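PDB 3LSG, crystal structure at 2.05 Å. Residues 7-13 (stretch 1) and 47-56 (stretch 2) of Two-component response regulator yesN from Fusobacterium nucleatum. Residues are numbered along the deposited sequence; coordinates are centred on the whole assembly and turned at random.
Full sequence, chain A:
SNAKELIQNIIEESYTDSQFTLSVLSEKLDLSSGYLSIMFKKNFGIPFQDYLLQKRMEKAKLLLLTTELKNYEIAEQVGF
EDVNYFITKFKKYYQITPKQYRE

Stretch 1 7-13: IQNIIEE
Stretch 2, residues 47-56: PFQDYLLQKR

Both stretches are helical: residues 7-13 lie within a longer helix, and residues 48-56 begin a second one, with P47 (phi/psi -62/150) at its N-cap position. The P47 carbonyl O accepts the amide N of Y51 at 3.1 Å, and successive i to i+4 bonds, such as L52 N to F48 O and E12 N to Q8 O, both 2.9 Å, carry the two backbones forward. The helices run in broadly the same direction, crossing at -49° with axes 10.8 Å apart at closest approach. In register, the CA of I11 is nearest that of L52, at 7.3 Å, and the CA of E12 nearest that of K55, at 7.9 Å.

The central bump is I11, whose CA-to-CB bond points toward the second helix. In the m,t rotamer (-61°, 165°), it enters a hollow formed by F48, Y51, L52 and K55. Its CD1 reaches the edge of the F48 ring, 4.3 Å from CE1, and lies 3.8 Å from CE2 of Y51; both aromatic residues have chi1 t, with chi2 82° and 97°. I11 CG2 also lies against the Y51 ring, 4.0 Å from its CE2, and is 4.4 Å from CD1 of L52 (t,p) and 4.3 Å from CG of K55. These contacts are apolar packing, the aliphatic part of the lysine serving as wall.

Beside this knob the chemistry turns polar. K55, folded m,m,m,t, brings its NZ 2.5 Å from OE1 of E12 (t,p; chi3 31°), a very short hydrogen-bonded salt bridge. Q8 (m,t; chi3 -15°) flanks the hollow, its CG 3.7 Å from Y51 OH. A water joins the helices here: it donates to Q8 O at 2.7 Å, accepts from K55 NZ at 2.8 Å and hydrogen-bonds Y51 OH at 3.2 Å. The contact is small, burying 308 Å² summed over both sides.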

ATOM      1  N   ILE A   7      10.960   9.889 -14.459  1.00 36.92           N
ATOM      2  CA  ILE A   7      10.087   9.331 -13.427  1.00 28.55           C
ATOM      3  C   ILE A   7       8.774   8.823 -14.014  1.00 28.88           C
ATOM      4  O   ILE A   7       8.306   7.740 -13.668  1.00 33.81           O
ATOM      5  CB  ILE A   7       9.801  10.361 -12.308  1.00 27.67           C
ATOM      6  CG1 ILE A   7      11.032  10.512 -11.412  1.00 34.99           C
ATOM      7  CG2 ILE A   7       8.603   9.922 -11.468  1.00 18.41           C
ATOM      8  CD1 ILE A   7      11.090  11.819 -10.650  1.00 32.80           C
ATOM      9  N   GLN A   8       8.182   9.602 -14.908  1.00 28.57           N
ATOM     10  CA  GLN A   8       6.958   9.180 -15.588  1.00 29.22           C
ATOM     11  C   GLN A   8       7.136   7.876 -16.335  1.00 28.64           C
ATOM     12  O   GLN A   8       6.278   7.000 -16.277  1.00 27.79           O
ATOM     13  CB  GLN A   8       6.463  10.278 -16.536  1.00 30.96           C
ATOM     14  CG  GLN A   8       5.798  11.431 -15.804  1.00 36.08           C
ATOM     15  CD  GLN A   8       5.562  12.635 -16.689  1.00 47.68           C
ATOM     16  OE1 GLN A   8       6.130  12.743 -17.773  1.00 49.92           O
ATOM     17  NE2 GLN A   8       4.726  13.560 -16.222  1.00 50.89           N
ATOM     18  N   ASN A   9       8.263   7.745 -17.031  1.00 33.55           N
ATOM     19  CA  ASN A   9       8.530   6.557 -17.836  1.00 31.43           C
ATOM     20  C   ASN A   9       8.710   5.310 -16.989  1.00 31.54           C
ATOM     21  O   ASN A   9       8.200   4.245 -17.318  1.00 35.47           O
ATOM     22  CB  ASN A   9       9.784   6.757 -18.699  1.00 37.98           C
ATOM     23  CG  ASN A   9       9.555   7.710 -19.849  1.00 49.01           C
ATOM     24  OD1 ASN A   9       8.474   8.288 -19.994  1.00 48.10           O
ATOM     25  ND2 ASN A   9      10.580   7.885 -20.679  1.00 55.94           N
ATOM     26  N   ILE A  10       9.472   5.439 -15.913  1.00 32.14           N
ATOM     27  CA  ILE A  10       9.695   4.316 -15.022  1.00 29.74           C
ATOM     28  C   ILE A  10       8.357   3.831 -14.491  1.00 28.11           C
ATOM     29  O   ILE A  10       8.078   2.632 -14.473  1.00 32.02           O
ATOM     30  CB  ILE A  10      10.603   4.714 -13.830  1.00 29.78           C
ATOM     31  CG1 ILE A  10      11.994   5.111 -14.317  1.00 26.92           C
ATOM     32  CG2 ILE A  10      10.741   3.570 -12.833  1.00 21.04           C
ATOM     33  CD1 ILE A  10      12.844   5.655 -13.190  1.00 29.07           C
ATOM     34  N   ILE A  11       7.525   4.765 -14.050  1.00 23.58           N
ATOM     35  CA  ILE A  11       6.232   4.386 -13.503  1.00 22.28           C
ATOM     36  C   ILE A  11       5.331   3.741 -14.570  1.00 22.85           C
ATOM     37  O   ILE A  11       4.629   2.775 -14.291  1.00 28.22           O
ATOM     38  CB  ILE A  11       5.526   5.584 -12.840  1.00 21.05           C
ATOM     39  CG1 ILE A  11       6.377   6.108 -11.680  1.00 24.25           C
ATOM     40  CG2 ILE A  11       4.135   5.175 -12.366  1.00 21.51           C
ATOM     41  CD1 ILE A  11       5.971   7.482 -11.180  1.00 22.20           C
ATOM     42  N   GLU A  12       5.379   4.251 -15.795  1.00 30.80           N
ATOM     43  CA  GLU A  12       4.564   3.683 -16.865  1.00 34.51           C
ATOM     44  C   GLU A  12       4.953   2.231 -17.149  1.00 38.36           C
ATOM     45  O   GLU A  12       4.104   1.373 -17.438  1.00 30.32           O
ATOM     46  CB  GLU A  12       4.681   4.528 -18.130  1.00 35.45           C
ATOM     47  CG  GLU A  12       4.034   3.896 -19.348  1.00 44.67           C
ATOM     48  CD  GLU A  12       2.556   3.581 -19.149  1.00 47.46           C
ATOM     49  OE1 GLU A  12       1.881   4.312 -18.393  1.00 46.32           O
ATOM     50  OE2 GLU A  12       2.064   2.609 -19.763  1.00 44.85           O
ATOM     51  N   GLU A  13       6.248   1.964 -17.051  1.00 31.68           N
ATOM     52  CA  GLU A  13       6.794   0.645 -17.307  1.00 37.78           C
ATOM     53  C   GLU A  13       6.536  -0.279 -16.126  1.00 38.92           C
ATOM     54  O   GLU A  13       6.393  -1.488 -16.292  1.00 46.31           O
ATOM     55  CB  GLU A  13       8.302   0.770 -17.555  1.00 51.67           C
ATOM     56  CG  GLU A  13       8.888  -0.302 -18.449  1.00 68.33           C
ATOM     57  CD  GLU A  13       9.445  -1.470 -17.665  1.00 77.85           C
ATOM     58  OE1 GLU A  13      10.329  -1.242 -16.810  1.00 82.33           O
ATOM     59  OE2 GLU A  13       9.007  -2.614 -17.912  1.00 78.44           O
ATOM     60  N   PRO A  47       1.379  13.029  -3.867  1.00 23.88           N
ATOM     61  CA  PRO A  47       2.331  12.026  -3.376  1.00 22.30           C
ATOM     62  C   PRO A  47       2.576  10.916  -4.396  1.00 23.50           C
ATOM     63  O   PRO A  47       1.676  10.583  -5.174  1.00 22.66           O
ATOM     64  CB  PRO A  47       1.634  11.445  -2.139  1.00 20.91           C
ATOM     65  CG  PRO A  47       0.668  12.504  -1.699  1.00 27.31           C
ATOM     66  CD  PRO A  47       0.234  13.223  -2.952  1.00 26.45           C
ATOM     67  N   PHE A  48       3.778  10.344  -4.384  1.00 19.14           N
ATOM     68  CA  PHE A  48       4.082   9.226  -5.279  1.00 21.03           C
ATOM     69  C   PHE A  48       3.024   8.121  -5.215  1.00 20.50           C
ATOM     70  O   PHE A  48       2.579   7.627  -6.246  1.00 20.89           O
ATOM     71  CB  PHE A  48       5.449   8.621  -4.969  1.00 20.80           C
ATOM     72  CG  PHE A  48       5.611   7.219  -5.493  1.00 18.84           C
ATOM     73  CD1 PHE A  48       5.953   6.992  -6.813  1.00 22.25           C
ATOM     74  CD2 PHE A  48       5.393   6.134  -4.672  1.00 18.21           C
ATOM     75  CE1 PHE A  48       6.086   5.692  -7.306  1.00 27.75           C
ATOM     76  CE2 PHE A  48       5.515   4.829  -5.161  1.00 20.37           C
ATOM     77  CZ  PHE A  48       5.865   4.613  -6.470  1.00 24.55           C
ATOM     78  N   GLN A  49       2.620   7.740  -4.004  1.00 19.56           N
ATOM     79  CA  GLN A  49       1.655   6.655  -3.837  1.00 21.20           C
ATOM     80  C   GLN A  49       0.309   6.938  -4.524  1.00 21.10           C
ATOM     81  O   GLN A  49      -0.322   6.029  -5.049  1.00 20.90           O
ATOM     82  CB  GLN A  49       1.429   6.353  -2.349  1.00 19.46           C
ATOM     83  CG  GLN A  49       2.635   5.747  -1.628  1.00 17.35           C
ATOM     84  CD  GLN A  49       3.619   6.795  -1.082  1.00 19.92           C
ATOM     85  OE1 GLN A  49       3.563   7.984  -1.424  1.00 20.93           O
ATOM     86  NE2 GLN A  49       4.515   6.350  -0.220  1.00 17.90           N
ATOM     87  N   ASP A  50      -0.141   8.192  -4.479  1.00 20.76           N
ATOM     88  CA  ASP A  50      -1.411   8.584  -5.092  1.00 21.37           C
ATOM     89  C   ASP A  50      -1.280   8.569  -6.615  1.00 23.57           C
ATOM     90  O   ASP A  50      -2.205   8.204  -7.327  1.00 20.38           O
ATOM     91  CB  ASP A  50      -1.828   9.997  -4.651  1.00 24.22           C
ATOM     92  CG  ASP A  50      -2.233  10.066  -3.182  1.00 34.08           C
ATOM     93  OD1 ASP A  50      -2.239   9.016  -2.513  1.00 33.52           O
ATOM     94  OD2 ASP A  50      -2.549  11.181  -2.701  1.00 35.86           O
ATOM     95  N   TYR A  51      -0.127   9.008  -7.111  1.00 20.76           N
ATOM     96  CA  TYR A  51       0.124   8.986  -8.543  1.00 18.37           C
ATOM     97  C   TYR A  51       0.151   7.540  -9.034  1.00 19.28           C
ATOM     98  O   TYR A  51      -0.393   7.212 -10.090  1.00 22.38           O
ATOM     99  CB  TYR A  51       1.440   9.697  -8.863  1.00 21.32           C
ATOM    100  CG  TYR A  51       1.748   9.805 -10.346  1.00 22.67           C
ATOM    101  CD1 TYR A  51       1.444  10.956 -11.056  1.00 22.91           C
ATOM    102  CD2 TYR A  51       2.358   8.761 -11.021  1.00 24.60           C
ATOM    103  CE1 TYR A  51       1.742  11.064 -12.413  1.00 36.91           C
ATOM    104  CE2 TYR A  51       2.651   8.846 -12.366  1.00 25.96           C
ATOM    105  CZ  TYR A  51       2.346  10.003 -13.058  1.00 33.03           C
ATOM    106  OH  TYR A  51       2.640  10.087 -14.396  1.00 36.48           O
ATOM    107  N   LEU A  52       0.793   6.670  -8.265  1.00 19.86           N
ATOM    108  CA  LEU A  52       0.884   5.273  -8.660  1.00 21.31           C
ATOM    109  C   LEU A  52      -0.517   4.643  -8.648  1.00 18.30           C
ATOM    110  O   LEU A  52      -0.900   3.949  -9.580  1.00 21.67           O
ATOM    111  CB  LEU A  52       1.825   4.508  -7.729  1.00 16.19           C
ATOM    112  CG  LEU A  52       1.860   2.988  -7.946  1.00 15.17           C
ATOM    113  CD1 LEU A  52       2.198   2.595  -9.390  1.00 16.30           C
ATOM    114  CD2 LEU A  52       2.826   2.318  -6.956  1.00 19.49           C
ATOM    115  N   LEU A  53      -1.275   4.914  -7.593  1.00 15.73           N
ATOM    116  CA  LEU A  53      -2.648   4.437  -7.501  1.00 14.59           C
ATOM    117  C   LEU A  53      -3.472   4.912  -8.705  1.00 17.15           C
ATOM    118  O   LEU A  53      -4.172   4.130  -9.338  1.00 17.36           O
ATOM    119  CB  LEU A  53      -3.282   4.888  -6.183  1.00 15.53           C
ATOM    120  CG  LEU A  53      -4.760   4.504  -6.061  1.00 23.33           C
ATOM    121  CD1 LEU A  53      -4.892   2.973  -6.085  1.00 20.69           C
ATOM    122  CD2 LEU A  53      -5.369   5.074  -4.789  1.00 26.13           C
ATOM    123  N   GLN A  54      -3.345   6.186  -9.054  1.00 19.89           N
ATOM    124  CA  GLN A  54      -4.095   6.712 -10.199  1.00 23.10           C
ATOM    125  C   GLN A  54      -3.780   5.993 -11.514  1.00 22.47           C
ATOM    126  O   GLN A  54      -4.678   5.696 -12.284  1.00 21.04           O
ATOM    127  CB  GLN A  54      -3.852   8.207 -10.372  1.00 20.34           C
ATOM    128  CG  GLN A  54      -4.418   8.752 -11.655  1.00 27.30           C
ATOM    129  CD  GLN A  54      -4.274  10.249 -11.744  1.00 40.28           C
ATOM    130  OE1 GLN A  54      -3.553  10.854 -10.952  1.00 40.75           O
ATOM    131  NE2 GLN A  54      -4.969  10.860 -12.699  1.00 40.14           N
ATOM    132  N   LYS A  55      -2.506   5.712 -11.776  1.00 21.96           N
ATOM    133  CA  LYS A  55      -2.161   4.975 -12.991  1.00 26.21           C
ATOM    134  C   LYS A  55      -2.824   3.592 -13.022  1.00 23.73           C
ATOM    135  O   LYS A  55      -3.324   3.150 -14.057  1.00 20.56           O
ATOM    136  CB  LYS A  55      -0.643   4.860 -13.142  1.00 25.13           C
ATOM    137  CG  LYS A  55       0.033   6.207 -13.326  1.00 36.64           C
ATOM    138  CD  LYS A  55       0.039   6.631 -14.784  1.00 43.61           C
ATOM    139  CE  LYS A  55       0.942   5.699 -15.585  1.00 47.73           C
ATOM    140  NZ  LYS A  55       1.370   6.289 -16.883  1.00 51.95           N
ATOM    141  N   ARG A  56      -2.814   2.911 -11.887  1.00 22.44           N
ATOM    142  CA  ARG A  56      -3.427   1.596 -11.780  1.00 20.05           C
ATOM    143  C   ARG A  56      -4.960   1.617 -11.923  1.00 16.47           C
ATOM    144  O   ARG A  56      -5.528   0.746 -12.581  1.00 16.06           O
ATOM    145  CB  ARG A  56      -3.018   0.937 -10.462  1.00 18.00           C
ATOM    146  CG  ARG A  56      -1.502   0.728 -10.366  1.00 17.11           C
ATOM    147  CD  ARG A  56      -1.073   0.166  -9.018  1.00 16.07           C
ATOM    148  NE  ARG A  56       0.205  -0.543  -9.147  1.00 17.81           N
ATOM    149  CZ  ARG A  56       0.985  -0.868  -8.123  1.00 22.98           C
ATOM    150  NH1 ARG A  56       0.635  -0.544  -6.881  1.00 20.47           N
ATOM    151  NH2 ARG A  56       2.112  -1.520  -8.342  1.00 20.07           N
TER
HETATM  152  O   HOH W   1       3.692   7.391 -15.702  1.00 35.90           O